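Local coordinates for protein CbsA (PDB 5XYH) that probably hydrolyses cellulose as an exo-acting 1,4-beta-cellobiosidase of glycoside hydrolase family 6, a cell-wall-degrading enzyme of the rice blight pathogen Xanthomonas oryzae pv. oryzae, at residues Pro151-Asn156 against Ile210-Arg215; Gly198-Arg203 against Ser272-Val277. One frame throughout, in Å; residues are numbered along the deposited sequence.

Interaction 1 (Pro151-Asn156 against Ile210-Arg215)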
ATOM      1  N   PRO A 151       2.487 -11.255   4.859  1.00 14.52           N
ATOM      2  CA  PRO A 151       2.833 -10.909   6.251  1.00 15.75           C
ATOM      3  C   PRO A 151       1.903 -11.519   7.294  1.00 17.41           C
ATOM      4  O   PRO A 151       2.356 -11.842   8.402  1.00 17.93           O
ATOM      5  CB  PRO A 151       2.744  -9.377   6.262  1.00 15.07           C
ATOM      6  CG  PRO A 151       2.974  -8.977   4.850  1.00 15.05           C
ATOM      7  CD  PRO A 151       2.325 -10.041   4.036  1.00 13.84           C
ATOM      8  N   ASN A 152       0.624 -11.720   6.961  1.00 17.01           N
ATOM      9  CA  ASN A 152      -0.295 -12.313   7.927  1.00 17.64           C
ATOM     10  C   ASN A 152       0.091 -13.738   8.275  1.00 18.14           C
ATOM     11  O   ASN A 152      -0.221 -14.212   9.375  1.00 19.22           O
ATOM     12  CB  ASN A 152      -1.723 -12.278   7.398  1.00 17.22           C
ATOM     13  CG  ASN A 152      -2.211 -10.879   7.149  1.00 18.92           C
ATOM     14  OD1 ASN A 152      -2.298 -10.069   8.079  1.00 19.62           O
ATOM     15  ND2 ASN A 152      -2.542 -10.575   5.885  1.00 18.12           N
ATOM     16  N   LEU A 153       0.756 -14.444   7.358  1.00 16.84           N
ATOM     17  CA  LEU A 153       1.194 -15.799   7.674  1.00 18.89           C
ATOM     18  C   LEU A 153       2.258 -15.818   8.764  1.00 18.32           C
ATOM     19  O   LEU A 153       2.435 -16.844   9.430  1.00 20.47           O
ATOM     20  CB  LEU A 153       1.725 -16.503   6.426  1.00 15.83           C
ATOM     21  CG  LEU A 153       0.843 -16.510   5.179  1.00 17.14           C
ATOM     22  CD1 LEU A 153       1.454 -17.432   4.162  1.00 17.30           C
ATOM     23  CD2 LEU A 153      -0.573 -16.963   5.528  1.00 17.86           C
ATOM     24  N   VAL A 154       2.956 -14.710   8.970  1.00 18.08           N
ATOM     25  CA  VAL A 154       3.993 -14.629   9.985  1.00 18.88           C
ATOM     26  C   VAL A 154       3.459 -14.064  11.294  1.00 20.79           C
ATOM     27  O   VAL A 154       3.774 -14.581  12.367  1.00 22.23           O
ATOM     28  CB  VAL A 154       5.181 -13.795   9.463  1.00 18.66           C
ATOM     29  CG1 VAL A 154       6.244 -13.645  10.548  1.00 19.50           C
ATOM     30  CG2 VAL A 154       5.771 -14.452   8.218  1.00 18.85           C
ATOM     31  N   THR A 155       2.635 -13.017  11.237  1.00 20.05           N
ATOM     32  CA  THR A 155       2.261 -12.297  12.449  1.00 20.97           C
ATOM     33  C   THR A 155       0.888 -12.665  12.982  1.00 21.82           C
ATOM     34  O   THR A 155       0.619 -12.432  14.165  1.00 23.20           O
ATOM     35  CB  THR A 155       2.293 -10.787  12.205  1.00 21.60           C
ATOM     36  OG1 THR A 155       1.394 -10.466  11.138  1.00 22.75           O
ATOM     37  CG2 THR A 155       3.701 -10.331  11.832  1.00 21.56           C
ATOM     38  N   ASN A 156       0.016 -13.236  12.155  1.00 21.01           N
ATOM     39  CA  ASN A 156      -1.384 -13.408  12.521  1.00 21.49           C
ATOM     40  C   ASN A 156      -1.831 -14.856  12.392  1.00 22.31           C
ATOM     41  O   ASN A 156      -2.997 -15.128  12.074  1.00 20.46           O
ATOM     42  CB  ASN A 156      -2.268 -12.500  11.672  1.00 20.37           C
ATOM     43  CG  ASN A 156      -2.120 -11.052  12.041  1.00 21.00           C
ATOM     44  OD1 ASN A 156      -1.987 -10.715  13.228  1.00 22.91           O
ATOM     45  ND2 ASN A 156      -2.141 -10.178  11.041  1.00 20.56           N
ATOM     46  N   ILE A 210      11.601 -13.362   6.299  1.00 18.10           N
ATOM     47  CA  ILE A 210      12.591 -13.406   5.229  1.00 17.39           C
ATOM     48  C   ILE A 210      12.561 -14.758   4.530  1.00 16.60           C
ATOM     49  O   ILE A 210      12.514 -14.830   3.301  1.00 16.22           O
ATOM     50  CB  ILE A 210      13.988 -13.078   5.779  1.00 17.52           C
ATOM     51  CG1 ILE A 210      14.021 -11.673   6.393  1.00 17.50           C
ATOM     52  CG2 ILE A 210      15.040 -13.258   4.701  1.00 16.65           C
ATOM     53  CD1 ILE A 210      13.529 -10.564   5.486  1.00 16.08           C
ATOM     54  N   SER A 211      12.564 -15.857   5.293  1.00 16.81           N
ATOM     55  CA  SER A 211      12.586 -17.165   4.645  1.00 17.62           C
ATOM     56  C   SER A 211      11.302 -17.440   3.867  1.00 18.10           C
ATOM     57  O   SER A 211      11.342 -18.128   2.838  1.00 17.89           O
ATOM     58  CB  SER A 211      12.832 -18.273   5.668  1.00 19.02           C
ATOM     59  OG  SER A 211      11.613 -18.749   6.202  1.00 20.77           O
ATOM     60  N   LEU A 212      10.165 -16.896   4.319  1.00 17.22           N
ATOM     61  CA  LEU A 212       8.921 -17.036   3.570  1.00 17.07           C
ATOM     62  C   LEU A 212       9.015 -16.358   2.213  1.00 16.16           C
ATOM     63  O   LEU A 212       8.764 -16.980   1.180  1.00 16.72           O
ATOM     64  CB  LEU A 212       7.744 -16.459   4.361  1.00 16.38           C
ATOM     65  CG  LEU A 212       6.409 -16.359   3.619  1.00 17.13           C
ATOM     66  CD1 LEU A 212       5.929 -17.723   3.187  1.00 17.84           C
ATOM     67  CD2 LEU A 212       5.367 -15.666   4.505  1.00 15.24           C
ATOM     68  N   TYR A 213       9.357 -15.070   2.193  1.00 15.74           N
ATOM     69  CA  TYR A 213       9.481 -14.382   0.913  1.00 14.80           C
ATOM     70  C   TYR A 213      10.548 -15.036   0.048  1.00 15.58           C
ATOM     71  O   TYR A 213      10.371 -15.185  -1.164  1.00 15.27           O
ATOM     72  CB  TYR A 213       9.792 -12.897   1.133  1.00 14.30           C
ATOM     73  CG  TYR A 213       8.551 -12.097   1.490  1.00 13.53           C
ATOM     74  CD1 TYR A 213       8.046 -12.097   2.787  1.00 13.05           C
ATOM     75  CD2 TYR A 213       7.882 -11.371   0.528  1.00 12.56           C
ATOM     76  CE1 TYR A 213       6.898 -11.368   3.110  1.00 12.81           C
ATOM     77  CE2 TYR A 213       6.742 -10.644   0.836  1.00 13.04           C
ATOM     78  CZ  TYR A 213       6.249 -10.643   2.111  1.00 12.63           C
ATOM     79  OH  TYR A 213       5.108  -9.908   2.375  1.00 12.61           O
ATOM     80  N   THR A 214      11.652 -15.459   0.655  1.00 16.34           N
ATOM     81  CA  THR A 214      12.705 -16.087  -0.141  1.00 16.57           C
ATOM     82  C   THR A 214      12.214 -17.398  -0.742  1.00 17.11           C
ATOM     83  O   THR A 214      12.369 -17.644  -1.945  1.00 16.33           O
ATOM     84  CB  THR A 214      13.953 -16.306   0.719  1.00 16.03           C
ATOM     85  OG1 THR A 214      14.415 -15.037   1.193  1.00 15.54           O
ATOM     86  CG2 THR A 214      15.054 -16.951  -0.109  1.00 16.24           C
ATOM     87  N   ARG A 215      11.577 -18.237   0.080  1.00 17.02           N
ATOM     88  CA  ARG A 215      11.083 -19.527  -0.396  1.00 17.58           C
ATOM     89  C   ARG A 215      10.057 -19.365  -1.512  1.00 17.86           C
ATOM     90  O   ARG A 215      10.079 -20.116  -2.498  1.00 17.63           O
ATOM     91  CB  ARG A 215      10.488 -20.301   0.776  1.00 18.88           C
ATOM     92  CG  ARG A 215       9.830 -21.595   0.408  1.00 21.06           C
ATOM     93  CD  ARG A 215       9.411 -22.341   1.671  1.00 21.73           C
ATOM     94  NE  ARG A 215       8.302 -21.700   2.383  1.00 22.11           N
ATOM     95  CZ  ARG A 215       8.421 -21.055   3.540  1.00 20.40           C
ATOM     96  NH1 ARG A 215       9.607 -20.949   4.123  1.00 21.09           N
ATOM     97  NH2 ARG A 215       7.347 -20.527   4.117  1.00 21.62           N
TER

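Interaction 2 (Gly198-Arg203 against Ser272-Val277)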
ATOM      1  N   GLY A 198       6.597  -2.982  10.795  1.00 16.42           N
ATOM      2  CA  GLY A 198       7.833  -3.423  11.395  1.00 16.66           C
ATOM      3  C   GLY A 198       7.716  -4.687  12.218  1.00 17.42           C
ATOM      4  O   GLY A 198       8.745  -5.219  12.637  1.00 18.75           O
ATOM      5  N   TRP A 199       6.495  -5.179  12.482  1.00 17.12           N
ATOM      6  CA  TRP A 199       6.365  -6.386  13.297  1.00 18.32           C
ATOM      7  C   TRP A 199       6.904  -7.621  12.584  1.00 19.05           C
ATOM      8  O   TRP A 199       7.287  -8.595  13.252  1.00 19.93           O
ATOM      9  CB  TRP A 199       4.910  -6.615  13.702  1.00 18.63           C
ATOM     10  CG  TRP A 199       4.400  -5.668  14.768  1.00 18.08           C
ATOM     11  CD1 TRP A 199       3.370  -4.783  14.645  1.00 18.82           C
ATOM     12  CD2 TRP A 199       4.889  -5.532  16.112  1.00 19.13           C
ATOM     13  NE1 TRP A 199       3.187  -4.100  15.824  1.00 18.69           N
ATOM     14  CE2 TRP A 199       4.108  -4.543  16.742  1.00 18.61           C
ATOM     15  CE3 TRP A 199       5.915  -6.154  16.846  1.00 19.84           C
ATOM     16  CZ2 TRP A 199       4.315  -4.157  18.070  1.00 19.44           C
ATOM     17  CZ3 TRP A 199       6.126  -5.761  18.176  1.00 19.31           C
ATOM     18  CH2 TRP A 199       5.327  -4.776  18.768  1.00 19.00           C
ATOM     19  N   LEU A 200       6.952  -7.592  11.247  1.00 18.29           N
ATOM     20  CA  LEU A 200       7.581  -8.670  10.486  1.00 18.67           C
ATOM     21  C   LEU A 200       9.058  -8.828  10.822  1.00 19.19           C
ATOM     22  O   LEU A 200       9.607  -9.928  10.688  1.00 20.45           O
ATOM     23  CB  LEU A 200       7.439  -8.408   8.991  1.00 17.47           C
ATOM     24  CG  LEU A 200       6.182  -8.896   8.307  1.00 17.98           C
ATOM     25  CD1 LEU A 200       6.374  -8.707   6.789  1.00 15.40           C
ATOM     26  CD2 LEU A 200       5.972 -10.349   8.680  1.00 18.09           C
ATOM     27  N   ALA A 201       9.719  -7.745  11.225  1.00 18.23           N
ATOM     28  CA  ALA A 201      11.146  -7.761  11.518  1.00 20.47           C
ATOM     29  C   ALA A 201      11.454  -7.997  12.997  1.00 20.44           C
ATOM     30  O   ALA A 201      12.631  -8.054  13.381  1.00 20.84           O
ATOM     31  CB  ALA A 201      11.780  -6.440  11.050  1.00 19.72           C
ATOM     32  N   TRP A 202      10.435  -8.163  13.826  1.00 19.58           N
ATOM     33  CA  TRP A 202      10.597  -8.141  15.270  1.00 20.54           C
ATOM     34  C   TRP A 202      10.920  -9.538  15.796  1.00 20.86           C
ATOM     35  O   TRP A 202      10.175 -10.493  15.547  1.00 19.36           O
ATOM     36  CB  TRP A 202       9.320  -7.605  15.907  1.00 19.96           C
ATOM     37  CG  TRP A 202       9.415  -7.221  17.338  1.00 20.47           C
ATOM     38  CD1 TRP A 202       9.954  -6.072  17.856  1.00 20.50           C
ATOM     39  CD2 TRP A 202       8.911  -7.967  18.453  1.00 21.02           C
ATOM     40  NE1 TRP A 202       9.824  -6.070  19.228  1.00 19.91           N
ATOM     41  CE2 TRP A 202       9.189  -7.222  19.617  1.00 20.36           C
ATOM     42  CE3 TRP A 202       8.264  -9.199  18.579  1.00 20.67           C
ATOM     43  CZ2 TRP A 202       8.837  -7.669  20.890  1.00 20.27           C
ATOM     44  CZ3 TRP A 202       7.919  -9.641  19.848  1.00 19.73           C
ATOM     45  CH2 TRP A 202       8.200  -8.875  20.981  1.00 19.91           C
ATOM     46  N   ARG A 203      12.025  -9.635  16.538  1.00 20.81           N
ATOM     47  CA  ARG A 203      12.450 -10.846  17.235  1.00 21.34           C
ATOM     48  C   ARG A 203      12.325 -12.099  16.378  1.00 21.42           C
ATOM     49  O   ARG A 203      12.975 -12.209  15.334  1.00 21.79           O
ATOM     50  CB  ARG A 203      11.658 -11.005  18.530  1.00 21.57           C
ATOM     51  CG  ARG A 203      11.886  -9.850  19.495  1.00 21.23           C
ATOM     52  CD  ARG A 203      11.339 -10.179  20.865  1.00 21.05           C
ATOM     53  NE  ARG A 203      12.160 -11.198  21.502  1.00 22.59           N
ATOM     54  CZ  ARG A 203      13.172 -10.922  22.315  1.00 21.98           C
ATOM     55  NH1 ARG A 203      13.468  -9.655  22.604  1.00 22.16           N
ATOM     56  NH2 ARG A 203      13.876 -11.916  22.844  1.00 22.68           N
ATOM     57  N   SER A 272      11.221   4.538   6.321  0.57 14.63           N
ATOM     58  CA  SER A 272      12.614   4.552   5.883  0.57 15.08           C
ATOM     59  C   SER A 272      13.438   3.543   6.670  0.57 15.05           C
ATOM     60  O   SER A 272      14.178   2.743   6.090  0.57 15.68           O
ATOM     61  CB  SER A 272      13.199   5.954   6.018  0.57 15.39           C
ATOM     62  OG  SER A 272      12.628   6.823   5.057  0.57 15.55           O
ATOM     63  N   THR A 273      13.311   3.559   8.000  1.00 14.84           N
ATOM     64  CA  THR A 273      14.000   2.564   8.815  1.00 14.91           C
ATOM     65  C   THR A 273      13.547   1.145   8.455  1.00 15.85           C
ATOM     66  O   THR A 273      14.377   0.233   8.321  1.00 15.03           O
ATOM     67  CB  THR A 273      13.757   2.855  10.305  1.00 14.89           C
ATOM     68  OG1 THR A 273      14.048   4.236  10.582  1.00 17.08           O
ATOM     69  CG2 THR A 273      14.617   1.962  11.198  1.00 15.72           C
ATOM     70  N   TYR A 274      12.238   0.954   8.249  1.00 13.99           N
ATOM     71  CA  TYR A 274      11.699  -0.369   7.927  1.00 14.75           C
ATOM     72  C   TYR A 274      12.302  -0.919   6.630  1.00 14.67           C
ATOM     73  O   TYR A 274      12.733  -2.081   6.575  1.00 14.53           O
ATOM     74  CB  TYR A 274      10.172  -0.292   7.833  1.00 13.89           C
ATOM     75  CG  TYR A 274       9.470  -1.626   7.628  1.00 14.12           C
ATOM     76  CD1 TYR A 274       9.836  -2.748   8.361  1.00 14.15           C
ATOM     77  CD2 TYR A 274       8.431  -1.760   6.701  1.00 13.53           C
ATOM     78  CE1 TYR A 274       9.205  -3.975   8.172  1.00 15.25           C
ATOM     79  CE2 TYR A 274       7.774  -2.981   6.513  1.00 13.34           C
ATOM     80  CZ  TYR A 274       8.171  -4.083   7.251  1.00 13.95           C
ATOM     81  OH  TYR A 274       7.548  -5.285   7.074  1.00 13.46           O
ATOM     82  N   ALA A 275      12.323  -0.104   5.570  1.00 14.16           N
ATOM     83  CA  ALA A 275      12.835  -0.578   4.284  1.00 14.39           C
ATOM     84  C   ALA A 275      14.308  -0.973   4.377  1.00 15.03           C
ATOM     85  O   ALA A 275      14.738  -1.950   3.753  1.00 14.74           O
ATOM     86  CB  ALA A 275      12.642   0.496   3.211  1.00 13.58           C
ATOM     87  N   GLU A 276      15.096  -0.226   5.155  1.00 15.40           N
ATOM     88  CA  GLU A 276      16.521  -0.533   5.279  1.00 16.40           C
ATOM     89  C   GLU A 276      16.748  -1.808   6.079  1.00 16.46           C
ATOM     90  O   GLU A 276      17.602  -2.633   5.724  1.00 16.85           O
ATOM     91  CB  GLU A 276      17.254   0.639   5.924  1.00 17.43           C
ATOM     92  CG  GLU A 276      18.765   0.436   6.103  1.00 18.69           C
ATOM     93  CD  GLU A 276      19.549   0.284   4.779  1.00 20.12           C
ATOM     94  OE1 GLU A 276      19.024   0.630   3.680  1.00 20.65           O
ATOM     95  OE2 GLU A 276      20.727  -0.160   4.852  1.00 22.44           O
ATOM     96  N   VAL A 277      16.003  -1.983   7.164  1.00 15.36           N
ATOM     97  CA  VAL A 277      16.091  -3.218   7.934  1.00 15.61           C
ATOM     98  C   VAL A 277      15.787  -4.423   7.050  1.00 16.26           C
ATOM     99  O   VAL A 277      16.503  -5.435   7.079  1.00 16.22           O
ATOM    100  CB  VAL A 277      15.148  -3.127   9.148  1.00 16.59           C
ATOM    101  CG1 VAL A 277      14.766  -4.491   9.651  1.00 17.57           C
ATOM    102  CG2 VAL A 277      15.804  -2.294  10.250  1.00 16.61           C
TER
HETATM  103  O   HOH W   1       5.949  -5.442   9.526  1.00 15.61           O

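Interaction 1 (Pro151-Asn156 against Ile210-Arg215)
Pro151 O is gripped by three donors, the backbone N atoms of Val154 and Thr155 and the hydroxyl of Thr155, while the ring of the same proline rests against Tyr213. Thr155 OG1 reaches Pro151 O over 3.2 Å from above the carbonyl plane, 49° out of it. Threonine suits this turn because its short side chain can fold back on the helix and add a bond to a carbonyl already used by the backbone near the helix end.

Across the contact, Tyr213 meets the proline with its hydroxyl: OH lies 3.2 Å from Pro151 CD and 3.4 Å from Pro151 CG. The two side chains cross at about a right angle, with CD at the edge of the phenol ring, near its plane. With CG beside the backbone N (chi1 -79°), the ring swings so that its hydroxyl end comes up against the short helix, where it is also hydrogen-bonded to Asp193 O. Tyrosine suits the place by pairing an apolar ring with a hydroxyl that can reach this carbonyl, so its buried polar end is satisfied.

Beside this pair is an aliphatic seam. Leu212 stretches out with CG anti to the backbone N, and its CD2 comes 3.9 Å from Val154 CG2 and 4.2 Å from Leu153 CB. The valine and leucine side chains slide past each other in opposite directions. Leu150 adds to the same apolar patch by touching both Leu212 and Tyr213.

The axes of segments 151-155 and 210-215 come within 10.4 Å and run roughly antiparallel, at 146°, a gap that branched Val154 and Leu212 bridge with their methyls. Helix 150-155 follows strand 140-145, and helix 206-218 follows the neighbouring parallel strand 188-193; such helices packed around parallel strands belong to the distorted alpha/beta barrel of glycoside hydrolase family 6.

Interaction 2 (Gly198-Arg203 against Ser272-Val277)
Tyr274 leaves helix 271-284 with a trans first torsion (chi1 -175°), an extended start that carries the ring from CB out to the loop at Gly198. Along one side of the ring, CD1 and then CE1 run past Gly198 CA, CE1 at 3.5 Å, and CE1 lies 3.8 Å from Gly198 N. That nitrogen lies over one face of the ring, offset toward the rim, so the glycine backbone covers part of the aromatic surface. Glycine fits here because of its backbone: at a phi of 93° a CB would be jammed against the carbonyl O of the preceding residue.

At the tip, Tyr274 OH sits 3.6 Å from Leu200 CD1 and 3.7 Å from Leu200 CB, while hydrogen-bonding to Ile194 O. A water donates a further bond to Tyr274 OH over 2.9 Å. The same water accepts from Leu200 N at 2.9 Å and, weakly, from Gly198 N at 2.8 Å, serving two backbone N atoms at the start of the turn that holds 3-10 segment 199-201.

One helical turn on, Ala201 CB touches Val277 CG1 at 3.8 Å, and both side chains also pack on Met206. Small alanine lets the valine branch come close to the loop.

The contact is therefore mixed: apolar carbons bring loop and helix together, while the phenol hydroxyl and its water give backbone polar groups their partners.

The four segments alternate along the chain, in the order 151-156, 198-203, 210-215 and 272-277, so interactions 1 and 2 interlock, with centres about 13 Å apart. Leu200 joins them directly: its CD2 lies 3.6 Å from Val154 CB, and its CD1 lies 3.7 Å from Pro151 CB. Strand 188-193 is the common reference, for the tyrosine of each contact bonds a carbonyl at or just past its end, Asp193 or Ile194. Loop 198-203 then leads into helix 206-218, which itself packs on helix 271-284 through Ile210 and Tyr213. Together the contacts tie helices from three parts of the family 6 barrel around one strand end.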